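Malate dehydrogenase (Entamoeba histolytica, PDB 3I0P) catalyses the NAD-dependent interconversion of malate and oxaloacetate, as a member of the malate/L-lactate dehydrogenase family. Local coordinates at the interface of chains A and B. Sequence-based numbering; all coordinates share one arbitrary frame. Chains: chain A/B, Malate dehydrogenase.

The interface of chains A and B. Residues chain A 178, 180, 325-326; chain B 249-250, 252.
With CG swung opposite the backbone N (chi1 166°), the ring of A:Tyr178 reaches out from its strand toward chain B and meets B:Cys249 at the phenol end. There OH, the phenolic hydroxyl, donates a hydrogen bond to the main-chain O of B:Cys249 at 2.7 Å. The hydroxyl approaches from above the carbonyl plane rather than on a lone pair, and the C=O...OH angle is 123°. With CG opposite the backbone N and the chain extended beyond it, B:Glu252 brings its carboxylate to the CD1-CE1 edge of the same ring, turned steeply against it. The two side chains run past each other in opposite directions, with ring and carboxylate planes 74° apart. OE1 of the B:Glu252 carboxylate lies in the ring plane at its edge, 3.7 Å from CE1 of A:Tyr178. The ring is thus bordered by two oxygens of one helix, while the methyl CB of A:Ala326, from its own chain, covers one face near the rim. That methyl, CB of A:Ala326, also touches the thiol SG of B:Cys249 at 3.8 Å. Next to the sulfur, CB of B:Cys249 packs on A:Phe180, coming within 3.5 Å of ring atom CD1. Farther along, CE2 of A:Phe180 meets the CD2 methyl of B:Leu250 at 4.1 Å, a looser apolar contact. Water 1 bridges the chains on the polar side: its O lies 2.8 Å from the backbone N of A:Ala326 and 2.9 Å from OE1 of B:Glu252. The bridge ties the carboxylate to the backbone of A:Ala326 and probably helps to fix its rotation; the water's contact with SG is weak. The patch recurs with the chains exchanged in the two-fold interface of the deposited dimer, which is plausibly the biological one. In the fold, it pairs strand 178-182 and the loop just before helix 328-340 of chain A with one side of helix 244-259 of chain B.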
ATOM      1  N   TYR A 178       6.422   2.784 -14.279  1.00 20.63           N
ATOM      2  CA  TYR A 178       5.912   3.297 -13.029  1.00 19.68           C
ATOM      3  C   TYR A 178       6.693   2.585 -11.940  1.00 19.59           C
ATOM      4  O   TYR A 178       6.844   1.357 -11.971  1.00 19.67           O
ATOM      5  CB  TYR A 178       4.420   2.986 -12.908  1.00 19.56           C
ATOM      6  CG  TYR A 178       3.821   3.155 -11.515  1.00 18.11           C
ATOM      7  CD1 TYR A 178       3.021   4.252 -11.212  1.00 17.06           C
ATOM      8  CD2 TYR A 178       4.026   2.199 -10.522  1.00 15.81           C
ATOM      9  CE1 TYR A 178       2.461   4.398  -9.944  1.00 16.59           C
ATOM     10  CE2 TYR A 178       3.475   2.340  -9.262  1.00 15.02           C
ATOM     11  CZ  TYR A 178       2.694   3.435  -8.977  1.00 15.47           C
ATOM     12  OH  TYR A 178       2.147   3.572  -7.722  1.00 15.08           O
ATOM     13  N   PHE A 180       6.755   3.150  -7.786  1.00 18.71           N
ATOM     14  CA  PHE A 180       6.708   3.703  -6.448  1.00 18.41           C
ATOM     15  C   PHE A 180       7.723   2.964  -5.582  1.00 18.28           C
ATOM     16  O   PHE A 180       7.846   1.739  -5.658  1.00 17.99           O
ATOM     17  CB  PHE A 180       5.322   3.650  -5.818  1.00 18.29           C
ATOM     18  CG  PHE A 180       5.322   4.104  -4.391  1.00 18.48           C
ATOM     19  CD1 PHE A 180       5.580   5.430  -4.077  1.00 17.19           C
ATOM     20  CD2 PHE A 180       5.146   3.194  -3.357  1.00 18.85           C
ATOM     21  CE1 PHE A 180       5.619   5.851  -2.764  1.00 17.27           C
ATOM     22  CE2 PHE A 180       5.175   3.617  -2.024  1.00 18.38           C
ATOM     23  CZ  PHE A 180       5.414   4.944  -1.733  1.00 17.39           C
ATOM     24  N   THR A 325       4.962  11.453 -11.915  1.00 26.69           N
ATOM     25  CA  THR A 325       4.424  10.150 -11.571  1.00 26.12           C
ATOM     26  C   THR A 325       5.552   9.270 -10.999  1.00 26.01           C
ATOM     27  O   THR A 325       6.742   9.579 -11.159  1.00 25.87           O
ATOM     28  CB  THR A 325       3.730   9.462 -12.769  1.00 25.89           C
ATOM     29  OG1 THR A 325       4.688   9.230 -13.798  1.00 26.20           O
ATOM     30  CG2 THR A 325       2.597  10.320 -13.323  1.00 25.39           C
ATOM     31  N   ALA A 326       5.172   8.188 -10.320  1.00 25.55           N
ATOM     32  CA  ALA A 326       6.125   7.296  -9.679  1.00 25.09           C
ATOM     33  C   ALA A 326       7.262   6.936 -10.624  1.00 24.96           C
ATOM     34  O   ALA A 326       7.033   6.407 -11.715  1.00 24.92           O
ATOM     35  CB  ALA A 326       5.422   6.045  -9.190  1.00 24.83           C
TER
ATOM     36  N   CYS B 249       0.847   8.242  -5.177  1.00 20.60           N
ATOM     37  CA  CYS B 249       1.334   7.055  -5.890  1.00 20.03           C
ATOM     38  C   CYS B 249       0.546   5.797  -5.556  1.00 19.48           C
ATOM     39  O   CYS B 249       0.289   4.976  -6.440  1.00 19.27           O
ATOM     40  CB  CYS B 249       2.826   6.830  -5.649  1.00 19.86           C
ATOM     41  SG  CYS B 249       3.844   8.092  -6.433  1.00 20.62           S
ATOM     42  N   LEU B 250       0.163   5.654  -4.289  1.00 19.01           N
ATOM     43  CA  LEU B 250      -0.624   4.497  -3.849  1.00 18.77           C
ATOM     44  C   LEU B 250      -2.029   4.501  -4.467  1.00 18.34           C
ATOM     45  O   LEU B 250      -2.515   3.465  -4.921  1.00 17.99           O
ATOM     46  CB  LEU B 250      -0.678   4.408  -2.315  1.00 18.78           C
ATOM     47  CG  LEU B 250       0.644   4.091  -1.581  1.00 19.22           C
ATOM     48  CD1 LEU B 250       0.510   4.260  -0.054  1.00 17.06           C
ATOM     49  CD2 LEU B 250       1.210   2.707  -1.925  1.00 17.93           C
ATOM     50  N   GLU B 252      -2.718   5.856  -7.353  1.00 17.08           N
ATOM     51  CA  GLU B 252      -2.521   5.426  -8.738  1.00 16.73           C
ATOM     52  C   GLU B 252      -2.345   3.908  -8.863  1.00 16.72           C
ATOM     53  O   GLU B 252      -2.905   3.289  -9.782  1.00 17.02           O
ATOM     54  CB  GLU B 252      -1.361   6.162  -9.409  1.00 16.55           C
ATOM     55  CG  GLU B 252      -1.243   5.781 -10.878  1.00 16.61           C
ATOM     56  CD  GLU B 252      -0.100   6.437 -11.618  1.00 16.13           C
ATOM     57  OE1 GLU B 252       0.580   7.339 -11.076  1.00 16.20           O
ATOM     58  OE2 GLU B 252       0.108   6.033 -12.772  1.00 15.68           O
TER
HETATM   59  O   HOH W   1       2.561   8.617  -9.436  1.00  9.62           O